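PDB 4I2U: glutaredoxin from Chlorella sorokiniana, which binds glutathione through a thioredoxin fold and probably reduces disulfides, glutathione mixed disulfides among them, in cell redox homeostasis. Local coordinates for residues 36-41 with 98-103. Residues are numbered along the deposited sequence; the frame is centred on the assembly and turned at random.
Sequences EKFLPK and VMLRNA
Leu100 reaches across from helix 95-102 and puts its two methyl groups against two consecutive residues of the loop, Phe38 and Leu39. The CD1 branch goes to Phe38. Leu100 CD1 lies 3.8 Å from Phe38 CB and 4.1 Å from Phe38 CD2, so it sits at the root of the aromatic side chain. The methyl comes obliquely to the ring, and the two side chains cross at about a right angle. The CD2 branch goes to Leu39. Here the two leucines meet tip to tip, with Leu39 CD1 at 4.0 Å from Leu100 CD2. With Leu100 CG anti to the carbonyl carbon (chi1 -66°) the fork points at the loop. A chi2 of 173° leaves CD1 anti to CA, so that branch continues the chain while CD2 turns off toward Leu39. No hydrogen bond crosses the contact; it is wholly apolar.

The protein has the thioredoxin fold of the glutaredoxins. The loop follows helix 26-36, which begins just after Cys25 of the glutathione pocket, and leads to strand 45-48. The contact joins this loop to the last helix of the chain.

The leucine side is enclosed and well packed. Leu39 and Leu100 are both buried, and both touch Val17 of inner strand 17-21. Leu100 also packs on Ile76, Val105 and Leu106. The Phe38 side is partly exposed, although its CB makes the closest approach. The Phe38 side chain also touches Leu96 and Glu97 of the helix. Lys37 CB covers one face of the ring, 3.9 Å above its centre, and Lys37 itself is exposed, which marks the solvent side.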
loop_
_atom_site.group_PDB
_atom_site.type_symbol
_atom_site.label_atom_id
_atom_site.label_comp_id
_atom_site.label_asym_id
_atom_site.label_seq_id
_atom_site.Cartn_x
_atom_site.Cartn_y
_atom_site.Cartn_z
ATOM N N GLU A 36 -0.815 9.368 4.924
ATOM C CA GLU A 36 -1.333 10.715 4.714
ATOM C C GLU A 36 -0.623 11.744 5.557
ATOM O O GLU A 36 -0.797 12.938 5.323
ATOM C CB GLU A 36 -2.832 10.759 4.986
ATOM C CG GLU A 36 -3.661 10.080 3.897
ATOM C CD GLU A 36 -5.076 9.749 4.322
ATOM O OE1 GLU A 36 -5.512 10.215 5.393
ATOM O OE2 GLU A 36 -5.744 9.012 3.575
ATOM N N LYS A 37 0.199 11.324 6.510
ATOM C CA LYS A 37 1.050 12.269 7.226
ATOM C C LYS A 37 2.057 12.896 6.272
ATOM O O LYS A 37 2.542 13.997 6.516
ATOM C CB LYS A 37 1.813 11.570 8.344
ATOM C CG LYS A 37 0.961 10.995 9.448
ATOM C CD LYS A 37 1.820 10.154 10.386
ATOM C CE LYS A 37 1.018 9.590 11.546
ATOM N NZ LYS A 37 0.756 10.606 12.602
ATOM N N PHE A 38 2.400 12.190 5.203
ATOM C CA PHE A 38 3.497 12.599 4.326
ATOM C C PHE A 38 3.076 12.944 2.921
ATOM O O PHE A 38 3.775 13.719 2.252
ATOM C CB PHE A 38 4.547 11.490 4.281
ATOM C CG PHE A 38 4.982 11.044 5.637
ATOM C CD1 PHE A 38 5.695 11.906 6.443
ATOM C CD2 PHE A 38 4.634 9.806 6.130
ATOM C CE1 PHE A 38 6.089 11.532 7.705
ATOM C CE2 PHE A 38 5.034 9.420 7.401
ATOM C CZ PHE A 38 5.758 10.285 8.188
ATOM N N LEU A 39 1.949 12.386 2.482
ATOM C CA LEU A 39 1.466 12.469 1.111
ATOM C C LEU A 39 -0.004 12.775 1.095
ATOM O O LEU A 39 -0.752 12.310 1.965
ATOM C CB LEU A 39 1.549 11.085 0.462
ATOM C CG LEU A 39 2.835 10.282 0.617
ATOM C CD1 LEU A 39 2.574 8.820 0.364
ATOM C CD2 LEU A 39 3.899 10.798 -0.333
ATOM N N PRO A 40 -0.469 13.479 0.069
ATOM C CA PRO A 40 -1.914 13.641 -0.023
ATOM C C PRO A 40 -2.569 12.379 -0.548
ATOM O O PRO A 40 -1.926 11.541 -1.183
ATOM C CB PRO A 40 -2.086 14.795 -1.009
ATOM C CG PRO A 40 -0.821 14.880 -1.765
ATOM C CD PRO A 40 0.260 14.256 -0.939
ATOM N N LYS A 41 -3.867 12.273 -0.296
ATOM C CA LYS A 41 -4.652 11.122 -0.744
ATOM C C LYS A 41 -4.551 10.904 -2.248
ATOM O O LYS A 41 -4.584 9.766 -2.712
ATOM C CB LYS A 41 -6.126 11.286 -0.361
ATOM C CG LYS A 41 -6.382 11.252 1.122
ATOM C CD LYS A 41 -7.877 11.285 1.436
ATOM C CE LYS A 41 -8.125 11.695 2.883
ATOM N NZ LYS A 41 -9.574 11.815 3.207
ATOM N N VAL A 98 12.122 7.580 4.859
ATOM C CA VAL A 98 13.298 7.272 4.059
ATOM C C VAL A 98 12.876 6.613 2.749
ATOM O O VAL A 98 13.355 6.983 1.676
ATOM C CB VAL A 98 14.293 6.356 4.825
ATOM C CG1 VAL A 98 15.415 5.853 3.896
ATOM C CG2 VAL A 98 14.872 7.089 6.027
ATOM N N MET A 99 11.984 5.636 2.820
ATOM C CA MET A 99 11.522 4.977 1.602
ATOM C C MET A 99 10.808 5.914 0.653
ATOM O O MET A 99 10.991 5.841 -0.569
ATOM C CB MET A 99 10.611 3.805 1.942
ATOM C CG MET A 99 11.377 2.660 2.576
ATOM S SD MET A 99 10.451 1.150 2.797
ATOM C CE MET A 99 9.403 1.673 4.072
ATOM N N LEU A 100 9.980 6.793 1.195
ATOM C CA LEU A 100 9.252 7.744 0.352
ATOM C C LEU A 100 10.191 8.749 -0.299
ATOM O O LEU A 100 10.018 9.085 -1.473
ATOM C CB LEU A 100 8.187 8.457 1.173
ATOM C CG LEU A 100 7.029 7.610 1.706
ATOM C CD1 LEU A 100 6.177 8.445 2.616
ATOM C CD2 LEU A 100 6.169 7.046 0.586
ATOM N N ARG A 101 11.190 9.216 0.431
ATOM C CA ARG A 101 12.171 10.105 -0.173
ATOM C C ARG A 101 12.956 9.371 -1.262
ATOM O O ARG A 101 13.188 9.909 -2.347
ATOM C CB ARG A 101 13.119 10.674 0.880
ATOM C CG ARG A 101 12.460 11.705 1.775
ATOM C CD ARG A 101 13.444 12.526 2.614
ATOM N NE ARG A 101 14.091 11.698 3.623
ATOM C CZ ARG A 101 13.673 11.542 4.883
ATOM N NH1 ARG A 101 12.618 12.186 5.371
ATOM N NH2 ARG A 101 14.347 10.735 5.665
ATOM N N ASN A 102 13.345 8.124 -1.005
ATOM C CA ASN A 102 14.089 7.375 -2.012
ATOM C C ASN A 102 13.250 7.149 -3.269
ATOM O O ASN A 102 13.786 7.085 -4.385
ATOM C CB ASN A 102 14.548 6.028 -1.459
ATOM C CG ASN A 102 15.662 6.157 -0.451
ATOM O OD1 ASN A 102 16.300 7.205 -0.341
ATOM N ND2 ASN A 102 15.897 5.090 0.301
ATOM N N ALA A 103 11.940 7.031 -3.091
ATOM C CA ALA A 103 11.020 6.808 -4.197
ATOM C C ALA A 103 10.710 8.088 -4.959
ATOM O O ALA A 103 10.063 8.046 -6.003
ATOM C CB ALA A 103 9.731 6.174 -3.680
#